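Local coordinates for protein enterotoxin SEN variant (Staphylococcus aureus, PDB 6KRY) that probably acts as a superantigen enterotoxin, linking MHC class II molecules to T-cell receptors as relatives in the staphylococcal and streptococcal toxin family do, at residues K141-T151 with F206-S215; I49-L58 with Y87-E98. All blocks are in the same frame, centred on the assembly; numbering follows the deposited sequence.

Contact 1 (K141-T151 with F206-S215); sequences KAKVTVQELDT and FYSDNRTVSS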
loop_
_atom_site.group_PDB
_atom_site.type_symbol
_atom_site.label_atom_id
_atom_site.label_comp_id
_atom_site.label_asym_id
_atom_site.label_seq_id
_atom_site.Cartn_x
_atom_site.Cartn_y
_atom_site.Cartn_z
ATOM N N LYS A 141 -0.172 9.318 11.788
ATOM C CA LYS A 141 -0.115 8.104 12.611
ATOM C C LYS A 141 1.285 7.902 13.162
ATOM O O LYS A 141 2.243 8.046 12.415
ATOM C CB LYS A 141 -0.487 6.892 11.767
ATOM C CG LYS A 141 -1.839 7.018 11.071
ATOM C CD LYS A 141 -2.220 5.822 10.219
ATOM C CE LYS A 141 -3.630 5.979 9.677
ATOM N NZ LYS A 141 -3.865 5.202 8.465
ATOM N N ALA A 142 1.376 7.571 14.456
ATOM C CA ALA A 142 2.672 7.300 15.110
ATOM C C ALA A 142 3.243 5.975 14.593
ATOM O O ALA A 142 4.399 5.899 14.207
ATOM C CB ALA A 142 2.545 7.311 16.614
ATOM N N LYS A 143 2.394 4.944 14.592
ATOM C CA LYS A 143 2.586 3.681 13.939
ATOM C C LYS A 143 1.815 3.719 12.623
ATOM O O LYS A 143 0.616 3.969 12.650
ATOM C CB LYS A 143 2.028 2.512 14.758
ATOM C CG LYS A 143 2.800 2.181 16.024
ATOM C CD LYS A 143 2.380 0.866 16.618
ATOM C CE LYS A 143 3.154 0.637 17.889
ATOM N NZ LYS A 143 2.781 -0.630 18.558
ATOM N N VAL A 144 2.506 3.399 11.520
ATOM C CA VAL A 144 1.963 3.529 10.160
ATOM C C VAL A 144 2.304 2.256 9.390
ATOM O O VAL A 144 3.361 1.658 9.611
ATOM C CB VAL A 144 2.474 4.809 9.464
ATOM C CG1 VAL A 144 3.967 4.769 9.176
ATOM C CG2 VAL A 144 1.727 5.133 8.182
ATOM N N THR A 145 1.385 1.802 8.540
ATOM C CA THR A 145 1.712 0.623 7.743
ATOM C C THR A 145 2.669 1.011 6.612
ATOM O O THR A 145 2.625 2.130 6.066
ATOM C CB THR A 145 0.514 -0.111 7.151
ATOM O OG1 THR A 145 -0.102 0.769 6.218
ATOM C CG2 THR A 145 -0.415 -0.596 8.251
ATOM N N VAL A 146 3.544 0.054 6.290
ATOM C CA VAL A 146 4.381 0.213 5.131
ATOM C C VAL A 146 3.491 0.443 3.902
ATOM O O VAL A 146 3.820 1.246 3.007
ATOM C CB VAL A 146 5.355 -0.981 5.006
ATOM C CG1 VAL A 146 6.127 -0.926 3.707
ATOM C CG2 VAL A 146 6.338 -1.005 6.169
ATOM N N GLN A 147 2.350 -0.262 3.839
ATOM C CA GLN A 147 1.470 -0.115 2.697
ATOM C C GLN A 147 1.120 1.380 2.477
ATOM O O GLN A 147 1.122 1.876 1.359
ATOM C CB GLN A 147 0.218 -0.967 2.879
ATOM C CG GLN A 147 -0.767 -0.821 1.727
ATOM C CD GLN A 147 -2.017 -1.661 1.796
ATOM O OE1 GLN A 147 -2.787 -1.662 0.845
ATOM N NE2 GLN A 147 -2.234 -2.390 2.886
ATOM N N GLU A 148 0.789 2.083 3.559
ATOM C CA GLU A 148 0.414 3.507 3.459
ATOM C C GLU A 148 1.571 4.318 2.873
ATOM O O GLU A 148 1.369 5.110 1.951
ATOM C CB GLU A 148 -0.014 4.063 4.807
ATOM C CG GLU A 148 -0.325 5.546 4.749
ATOM C CD GLU A 148 -1.013 6.101 5.990
ATOM O OE1 GLU A 148 -1.567 5.305 6.811
ATOM O OE2 GLU A 148 -0.944 7.339 6.152
ATOM N N LEU A 149 2.775 4.113 3.407
ATOM C CA LEU A 149 3.987 4.851 2.939
ATOM C C LEU A 149 4.306 4.513 1.475
ATOM O O LEU A 149 4.543 5.415 0.671
ATOM C CB LEU A 149 5.195 4.536 3.829
ATOM C CG LEU A 149 5.025 4.824 5.318
ATOM C CD1 LEU A 149 6.323 4.584 6.075
ATOM C CD2 LEU A 149 4.523 6.260 5.542
ATOM N N ASP A 150 4.347 3.211 1.157
ATOM C CA ASP A 150 4.649 2.692 -0.172
ATOM C C ASP A 150 3.653 3.260 -1.194
ATOM O O ASP A 150 4.032 3.743 -2.257
ATOM C CB ASP A 150 4.629 1.165 -0.160
ATOM C CG ASP A 150 5.263 0.469 -1.343
ATOM O OD1 ASP A 150 6.026 1.123 -2.087
ATOM O OD2 ASP A 150 4.980 -0.747 -1.491
ATOM N N THR A 151 2.367 3.219 -0.868
ATOM C CA THR A 151 1.359 3.651 -1.781
ATOM C C THR A 151 1.502 5.148 -2.071
ATOM O O THR A 151 1.436 5.548 -3.221
ATOM C CB THR A 151 -0.046 3.366 -1.244
ATOM O OG1 THR A 151 -0.178 1.961 -1.073
ATOM C CG2 THR A 151 -1.103 3.871 -2.192
ATOM N N PHE A 206 0.782 -9.159 -0.869
ATOM C CA PHE A 206 1.975 -9.078 -0.032
ATOM C C PHE A 206 1.791 -8.115 1.149
ATOM O O PHE A 206 2.541 -8.231 2.153
ATOM C CB PHE A 206 3.237 -8.717 -0.832
ATOM C CG PHE A 206 3.354 -7.304 -1.345
ATOM C CD1 PHE A 206 2.600 -6.868 -2.429
ATOM C CD2 PHE A 206 4.260 -6.424 -0.780
ATOM C CE1 PHE A 206 2.748 -5.587 -2.941
ATOM C CE2 PHE A 206 4.412 -5.155 -1.296
ATOM C CZ PHE A 206 3.645 -4.720 -2.348
ATOM N N TYR A 207 0.845 -7.174 1.051
ATOM C CA TYR A 207 0.568 -6.239 2.158
ATOM C C TYR A 207 -0.188 -6.915 3.325
ATOM O O TYR A 207 -0.437 -6.243 4.348
ATOM C CB TYR A 207 -0.210 -5.031 1.640
ATOM C CG TYR A 207 0.552 -4.099 0.743
ATOM C CD1 TYR A 207 1.817 -3.637 1.078
ATOM C CD2 TYR A 207 -0.045 -3.569 -0.389
ATOM C CE1 TYR A 207 2.489 -2.740 0.253
ATOM C CE2 TYR A 207 0.616 -2.677 -1.219
ATOM C CZ TYR A 207 1.896 -2.254 -0.897
ATOM O OH TYR A 207 2.571 -1.393 -1.731
ATOM N N SER A 208 -0.568 -8.208 3.168
ATOM C CA SER A 208 -1.362 -8.945 4.142
ATOM C C SER A 208 -0.578 -9.161 5.446
ATOM O O SER A 208 -1.210 -9.452 6.460
ATOM C CB SER A 208 -1.914 -10.249 3.570
ATOM O OG SER A 208 -0.874 -11.180 3.407
ATOM N N ASP A 209 0.746 -8.922 5.434
ATOM C CA ASP A 209 1.569 -9.035 6.620
ATOM C C ASP A 209 1.332 -7.863 7.575
ATOM O O ASP A 209 1.742 -7.918 8.743
ATOM C CB ASP A 209 3.063 -9.193 6.317
ATOM C CG ASP A 209 3.727 -8.000 5.637
ATOM O OD1 ASP A 209 3.046 -7.005 5.432
ATOM O OD2 ASP A 209 4.956 -8.096 5.295
ATOM N N ASN A 210 0.668 -6.809 7.093
ATOM C CA ASN A 210 0.314 -5.655 7.910
ATOM C C ASN A 210 1.579 -5.024 8.501
ATOM O O ASN A 210 1.564 -4.475 9.602
ATOM C CB ASN A 210 -0.685 -6.018 9.008
ATOM C CG ASN A 210 -1.555 -4.846 9.375
ATOM O OD1 ASN A 210 -2.211 -4.281 8.501
ATOM N ND2 ASN A 210 -1.499 -4.428 10.630
ATOM N N ARG A 211 2.690 -5.105 7.785
ATOM C CA ARG A 211 3.954 -4.616 8.327
ATOM C C ARG A 211 3.822 -3.133 8.667
ATOM O O ARG A 211 3.362 -2.339 7.867
ATOM C CB ARG A 211 5.105 -4.793 7.339
ATOM C CG ARG A 211 6.474 -4.486 7.928
ATOM C CD ARG A 211 7.648 -4.934 7.060
ATOM N NE ARG A 211 8.878 -4.736 7.830
ATOM C CZ ARG A 211 10.062 -5.268 7.538
ATOM N NH1 ARG A 211 10.228 -5.929 6.415
ATOM N NH2 ARG A 211 11.071 -5.140 8.383
ATOM N N THR A 212 4.305 -2.799 9.855
ATOM C CA THR A 212 4.062 -1.534 10.520
ATOM C C THR A 212 5.407 -0.978 11.009
ATOM O O THR A 212 6.217 -1.766 11.490
ATOM C CB THR A 212 3.084 -1.747 11.690
ATOM O OG1 THR A 212 1.783 -2.047 11.157
ATOM C CG2 THR A 212 2.928 -0.545 12.577
ATOM N N VAL A 213 5.608 0.349 10.908
ATOM C CA VAL A 213 6.815 0.997 11.388
ATOM C C VAL A 213 6.450 2.271 12.172
ATOM O O VAL A 213 5.375 2.834 12.034
ATOM C CB VAL A 213 7.766 1.358 10.223
ATOM C CG1 VAL A 213 8.250 0.130 9.476
ATOM C CG2 VAL A 213 7.158 2.337 9.225
ATOM N N SER A 214 7.437 2.773 12.922
ATOM C CA SER A 214 7.371 4.066 13.566
ATOM C C SER A 214 7.565 5.180 12.527
ATOM O O SER A 214 8.620 5.311 11.919
ATOM C CB SER A 214 8.430 4.135 14.667
ATOM O OG SER A 214 8.485 5.449 15.210
ATOM N N SER A 215 6.566 6.024 12.343
ATOM C CA SER A 215 6.669 7.144 11.363
ATOM C C SER A 215 7.798 8.120 11.749
ATOM O O SER A 215 8.342 8.760 10.866
ATOM C CB SER A 215 5.374 7.868 11.179
ATOM O OG SER A 215 4.945 8.470 12.386
HETATM O O HOH W 1 6.356 7.466 15.349
HETATM O O HOH W 2 2.250 -2.865 5.391
HETATM O O HOH W 3 -0.482 -3.580 5.031
HETATM O O HOH W 4 1.329 0.554 -3.019
#

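Contact 2 (I49-L58 with Y87-E98); sequences ILKDIDISVL and YYGNKCVGLTEE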
loop_
_atom_site.group_PDB
_atom_site.type_symbol
_atom_site.label_atom_id
_atom_site.label_comp_id
_atom_site.label_asym_id
_atom_site.label_seq_id
_atom_site.Cartn_x
_atom_site.Cartn_y
_atom_site.Cartn_z
ATOM N N ILE A 49 -14.490 -7.888 9.027
ATOM C CA ILE A 49 -15.433 -7.227 8.187
ATOM C C ILE A 49 -16.005 -6.012 8.904
ATOM O O ILE A 49 -16.438 -6.073 10.056
ATOM C CB ILE A 49 -16.519 -8.206 7.695
ATOM C CG1 ILE A 49 -15.886 -9.292 6.814
ATOM C CG2 ILE A 49 -17.620 -7.464 6.945
ATOM C CD1 ILE A 49 -16.764 -10.446 6.539
ATOM N N LEU A 50 -15.984 -4.896 8.174
ATOM C CA LEU A 50 -16.466 -3.595 8.605
ATOM C C LEU A 50 -17.633 -3.150 7.731
ATOM O O LEU A 50 -17.571 -3.260 6.495
ATOM C CB LEU A 50 -15.355 -2.563 8.479
ATOM C CG LEU A 50 -14.164 -2.809 9.384
ATOM C CD1 LEU A 50 -13.089 -3.552 8.624
ATOM C CD2 LEU A 50 -13.666 -1.502 9.946
ATOM N N LYS A 51 -18.667 -2.601 8.386
ATOM C CA LYS A 51 -19.885 -2.111 7.723
ATOM C C LYS A 51 -19.786 -0.609 7.451
ATOM O O LYS A 51 -18.986 0.068 8.040
ATOM C CB LYS A 51 -21.104 -2.379 8.604
ATOM C CG LYS A 51 -21.215 -3.819 9.070
ATOM C CD LYS A 51 -20.999 -4.859 7.971
ATOM C CE LYS A 51 -21.095 -6.278 8.494
ATOM N NZ LYS A 51 -22.495 -6.754 8.475
ATOM N N ASP A 52 -20.645 -0.117 6.558
ATOM C CA ASP A 52 -20.814 1.319 6.324
ATOM C C ASP A 52 -19.465 1.932 5.950
ATOM O O ASP A 52 -19.062 2.976 6.438
ATOM C CB ASP A 52 -21.402 2.052 7.539
ATOM C CG ASP A 52 -22.768 1.546 7.986
ATOM O OD1 ASP A 52 -23.326 0.684 7.287
ATOM O OD2 ASP A 52 -23.272 2.017 9.039
ATOM N N ILE A 53 -18.759 1.247 5.071
ATOM C CA ILE A 53 -17.621 1.826 4.396
ATOM C C ILE A 53 -18.007 1.972 2.925
ATOM O O ILE A 53 -18.020 0.976 2.195
ATOM C CB ILE A 53 -16.383 0.938 4.521
ATOM C CG1 ILE A 53 -16.079 0.554 5.968
ATOM C CG2 ILE A 53 -15.193 1.585 3.815
ATOM C CD1 ILE A 53 -15.499 1.649 6.771
ATOM N N ASP A 54 -18.318 3.199 2.512
ATOM C CA ASP A 54 -18.975 3.423 1.236
ATOM C C ASP A 54 -17.907 3.762 0.207
ATOM O O ASP A 54 -17.106 4.674 0.384
ATOM C CB ASP A 54 -20.114 4.429 1.408
ATOM C CG ASP A 54 -21.226 3.756 2.207
ATOM O OD1 ASP A 54 -21.884 2.836 1.646
ATOM O OD2 ASP A 54 -21.340 4.055 3.414
ATOM N N ILE A 55 -17.850 2.940 -0.832
ATOM C CA ILE A 55 -16.942 3.153 -1.917
ATOM C C ILE A 55 -17.782 3.317 -3.191
ATOM O O ILE A 55 -18.266 2.326 -3.808
ATOM C CB ILE A 55 -15.919 2.013 -2.033
ATOM C CG1 ILE A 55 -15.069 1.886 -0.761
ATOM C CG2 ILE A 55 -15.069 2.251 -3.268
ATOM C CD1 ILE A 55 -14.035 0.783 -0.793
ATOM N N SER A 56 -17.933 4.579 -3.564
ATOM C CA SER A 56 -18.822 4.996 -4.615
ATOM C C SER A 56 -18.481 4.315 -5.948
ATOM O O SER A 56 -19.356 3.824 -6.675
ATOM C CB SER A 56 -18.787 6.488 -4.744
ATOM O OG SER A 56 -19.996 6.922 -5.355
ATOM N N VAL A 57 -17.202 4.268 -6.283
ATOM C CA VAL A 57 -16.829 3.824 -7.622
ATOM C C VAL A 57 -17.135 2.336 -7.814
ATOM O O VAL A 57 -17.307 1.919 -8.949
ATOM C CB VAL A 57 -15.369 4.160 -7.950
ATOM C CG1 VAL A 57 -15.183 5.675 -8.042
ATOM C CG2 VAL A 57 -14.401 3.542 -6.954
ATOM N N LEU A 58 -17.200 1.528 -6.744
ATOM C CA LEU A 58 -17.503 0.083 -6.894
ATOM C C LEU A 58 -18.925 -0.215 -6.401
ATOM O O LEU A 58 -19.363 -1.331 -6.479
ATOM C CB LEU A 58 -16.473 -0.764 -6.126
ATOM C CG LEU A 58 -15.044 -0.834 -6.700
ATOM C CD1 LEU A 58 -14.229 -1.910 -6.002
ATOM C CD2 LEU A 58 -15.034 -1.096 -8.203
ATOM N N TYR A 87 -7.686 -1.070 -2.391
ATOM C CA TYR A 87 -8.737 -2.077 -2.330
ATOM C C TYR A 87 -9.030 -2.637 -3.721
ATOM O O TYR A 87 -8.610 -2.106 -4.766
ATOM C CB TYR A 87 -10.008 -1.496 -1.694
ATOM C CG TYR A 87 -10.627 -0.390 -2.495
ATOM C CD1 TYR A 87 -11.496 -0.671 -3.536
ATOM C CD2 TYR A 87 -10.284 0.925 -2.282
ATOM C CE1 TYR A 87 -11.985 0.330 -4.358
ATOM C CE2 TYR A 87 -10.796 1.946 -3.066
ATOM C CZ TYR A 87 -11.659 1.647 -4.100
ATOM O OH TYR A 87 -12.163 2.629 -4.906
ATOM N N TYR A 88 -9.774 -3.752 -3.708
ATOM C CA TYR A 88 -10.222 -4.403 -4.899
ATOM C C TYR A 88 -11.656 -4.893 -4.705
ATOM O O TYR A 88 -12.100 -5.174 -3.595
ATOM C CB TYR A 88 -9.255 -5.530 -5.259
ATOM C CG TYR A 88 -9.297 -6.733 -4.349
ATOM C CD1 TYR A 88 -10.179 -7.749 -4.621
ATOM C CD2 TYR A 88 -8.386 -6.922 -3.321
ATOM C CE1 TYR A 88 -10.237 -8.887 -3.843
ATOM C CE2 TYR A 88 -8.434 -8.066 -2.520
ATOM C CZ TYR A 88 -9.361 -9.052 -2.795
ATOM O OH TYR A 88 -9.527 -10.194 -2.078
ATOM N N GLY A 89 -12.382 -4.969 -5.821
ATOM C CA GLY A 89 -13.773 -5.411 -5.830
ATOM C C GLY A 89 -13.941 -6.792 -6.455
ATOM O O GLY A 89 -14.785 -7.567 -5.986
ATOM N N ASN A 90 -13.151 -7.090 -7.502
ATOM C CA ASN A 90 -13.192 -8.340 -8.285
ATOM C C ASN A 90 -12.564 -9.477 -7.480
ATOM O O ASN A 90 -11.433 -9.346 -7.060
ATOM C CB ASN A 90 -12.462 -8.116 -9.621
ATOM C CG ASN A 90 -12.132 -9.355 -10.440
ATOM O OD1 ASN A 90 -12.943 -10.275 -10.525
ATOM N ND2 ASN A 90 -10.985 -9.365 -11.121
ATOM N N LYS A 91 -13.289 -10.604 -7.338
ATOM C CA LYS A 91 -12.878 -11.805 -6.537
ATOM C C LYS A 91 -13.088 -11.543 -5.037
ATOM O O LYS A 91 -12.628 -12.363 -4.215
ATOM C CB LYS A 91 -11.404 -12.242 -6.673
ATOM C CG LYS A 91 -10.788 -12.277 -8.070
ATOM C CD LYS A 91 -11.230 -13.447 -8.927
ATOM C CE LYS A 91 -12.523 -13.189 -9.676
ATOM N NZ LYS A 91 -13.314 -14.431 -9.859
ATOM N N CYS A 92 -13.706 -10.406 -4.667
ATOM C CA CYS A 92 -13.898 -10.079 -3.240
ATOM C C CYS A 92 -15.198 -10.743 -2.806
ATOM O O CYS A 92 -16.223 -10.480 -3.370
ATOM C CB CYS A 92 -13.987 -8.587 -2.963
ATOM S SG CYS A 92 -14.377 -8.171 -1.235
ATOM N N VAL A 93 -15.103 -11.598 -1.790
ATOM C CA VAL A 93 -16.243 -12.244 -1.199
ATOM C C VAL A 93 -16.524 -11.639 0.176
ATOM O O VAL A 93 -15.673 -11.710 1.085
ATOM C CB VAL A 93 -15.959 -13.755 -1.083
ATOM C CG1 VAL A 93 -17.118 -14.481 -0.439
ATOM C CG2 VAL A 93 -15.629 -14.371 -2.440
ATOM N N GLY A 94 -17.740 -11.120 0.339
ATOM C CA GLY A 94 -18.251 -10.692 1.606
ATOM C C GLY A 94 -19.480 -11.482 2.018
ATOM O O GLY A 94 -19.779 -12.583 1.500
ATOM N N LEU A 95 -20.184 -10.915 2.992
ATOM C CA LEU A 95 -21.446 -11.447 3.459
ATOM C C LEU A 95 -22.441 -11.505 2.279
ATOM O O LEU A 95 -22.422 -10.680 1.402
ATOM C CB LEU A 95 -21.933 -10.526 4.585
ATOM C CG LEU A 95 -21.559 -10.880 6.025
ATOM C CD1 LEU A 95 -20.425 -11.874 6.154
ATOM C CD2 LEU A 95 -21.283 -9.624 6.828
ATOM N N THR A 96 -23.331 -12.508 2.280
ATOM C CA THR A 96 -24.099 -12.913 1.068
ATOM C C THR A 96 -24.970 -11.778 0.505
ATOM O O THR A 96 -25.103 -11.615 -0.702
ATOM C CB THR A 96 -24.983 -14.130 1.374
ATOM O OG1 THR A 96 -24.139 -15.192 1.819
ATOM C CG2 THR A 96 -25.796 -14.584 0.179
ATOM N N GLU A 97 -25.567 -10.989 1.390
ATOM C CA GLU A 97 -26.533 -9.966 1.023
ATOM C C GLU A 97 -25.887 -8.576 1.120
ATOM O O GLU A 97 -26.562 -7.583 1.355
ATOM C CB GLU A 97 -27.743 -10.098 1.958
ATOM C CG GLU A 97 -27.417 -9.910 3.450
ATOM C CD GLU A 97 -26.362 -10.817 4.105
ATOM O OE1 GLU A 97 -26.210 -10.765 5.356
ATOM O OE2 GLU A 97 -25.686 -11.571 3.379
ATOM N N GLU A 98 -24.560 -8.503 1.007
ATOM C CA GLU A 98 -23.859 -7.246 1.143
ATOM C C GLU A 98 -23.045 -7.031 -0.136
ATOM O O GLU A 98 -22.821 -7.977 -0.904
ATOM C CB GLU A 98 -22.947 -7.250 2.373
ATOM C CG GLU A 98 -23.711 -7.341 3.676
ATOM C CD GLU A 98 -22.990 -6.831 4.919
ATOM O OE1 GLU A 98 -21.707 -6.794 4.948
ATOM O OE2 GLU A 98 -23.717 -6.494 5.895
#

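Contact 1 (K141-T151 with F206-S215)
V144 and V213 form a hydrogen-bonded pair of a short antiparallel ladder between strands 143-145 and 212-214. V144 N donates to V213 O at 3.0 Å, and V213 N returns a bond to V144 O. V146 N to R211 O and S215 N to A142 O carry the pairing on at either end. S215 OG also donates to K141 O at 2.7 Å, on a lone pair in the carbonyl plane, and has a second partner in R119.

The apolar contacts are made by methyl groups. V213 CG2 meets V144 CG1 and L149 CD1, and V213 CG1 meets V146 CG2 at 4.0 Å.

CG of Q147 is anti to the backbone N (chi1 178°), which sets it over the middle of the Y207 ring. This is a CH-pi contact, with Q147 CG 3.6 Å from the ring centroid. The extended chain carries the amide on over the Y207 CG-CD2 rim, toward CB, its plane 9° from that of the ring. The amide is held by Y104 O and L86 N of the OB-fold domain.

Y207 OH donates to D150 OD2 at 2.5 Å, approaching from above the carboxylate plane. A water also donates to Y207 OH and to T151 OG1. D150 OD1 pairs with R154.

T145 is the N-cap: its OG1 accepts from E148 N at 3.1 Å. The two-stranded ribbon thus runs straight into helix 146-161, the central helix of the beta-grasp domain, and Y207 packs on that helix's first turn.

Contact 2 (I49-L58 with Y87-E98)
In the OB-fold domain, strand 47-55 and the turn after it pack by side chains against the end of strand 86-88 and the long loop that follows. Y87 forms one half of the contact. I55 CD1 sits over the centre of the Y87 ring, 3.8 Å from the centroid and 4° off the normal. I55 CG2 lies further out along the same ring, 3.6 Å from Y87 CZ. L58 CD1 reaches the ring edge in its plane, 3.6 Å from Y87 CE1. The same methyl rests on the backbone at G89, 3.5 Å from G89 CA, where a type II turn to C92 begins. V57 CG2 touches Y87 OH. That hydroxyl is hydrogen-bonded to T29 O, and the Y87 ring also meets W30.

In many staphylococcal enterotoxins a disulfide ties this loop. The C92-C102 bond predicted for this toxin is not formed in this structure. The loop 89-98 still meets strand 47-55 through its far end.

There K51 and E98 form a salt bridge, with K51 NZ 2.9 Å from E98 OE2 on the syn side, 24° out of the carboxylate plane. The K51 chain bends at chi2 and chi4, which turns NZ to the carboxylate. E98 OE1 is hydrogen-bonded to S62 OG. L95 CD2 packs 3.5 Å from K51 NZ, and L95 CD1 meets I49 CD1 at 3.9 Å.

The two contacts lie in series along the chain: contact 2 closes before contact 1 opens. Contact 2 belongs to the OB-fold domain and contact 1 to the beta-grasp domain, the two-domain plan of this toxin family. Their centres are 22 Å apart and their nearest atoms about 6 Å, with no touch. The centre of contact 1, which is buried, lies about 8 Å from the centre of the chain. That of contact 2, which is partly buried, lies about 18 Å from it. Strand 100-109 of the OB-fold domain connects them spatially. It pairs with strand 86-88, which runs into contact 2, and packs against residues 141-151 and 206-215, so contact 1 also lies at the domain interface.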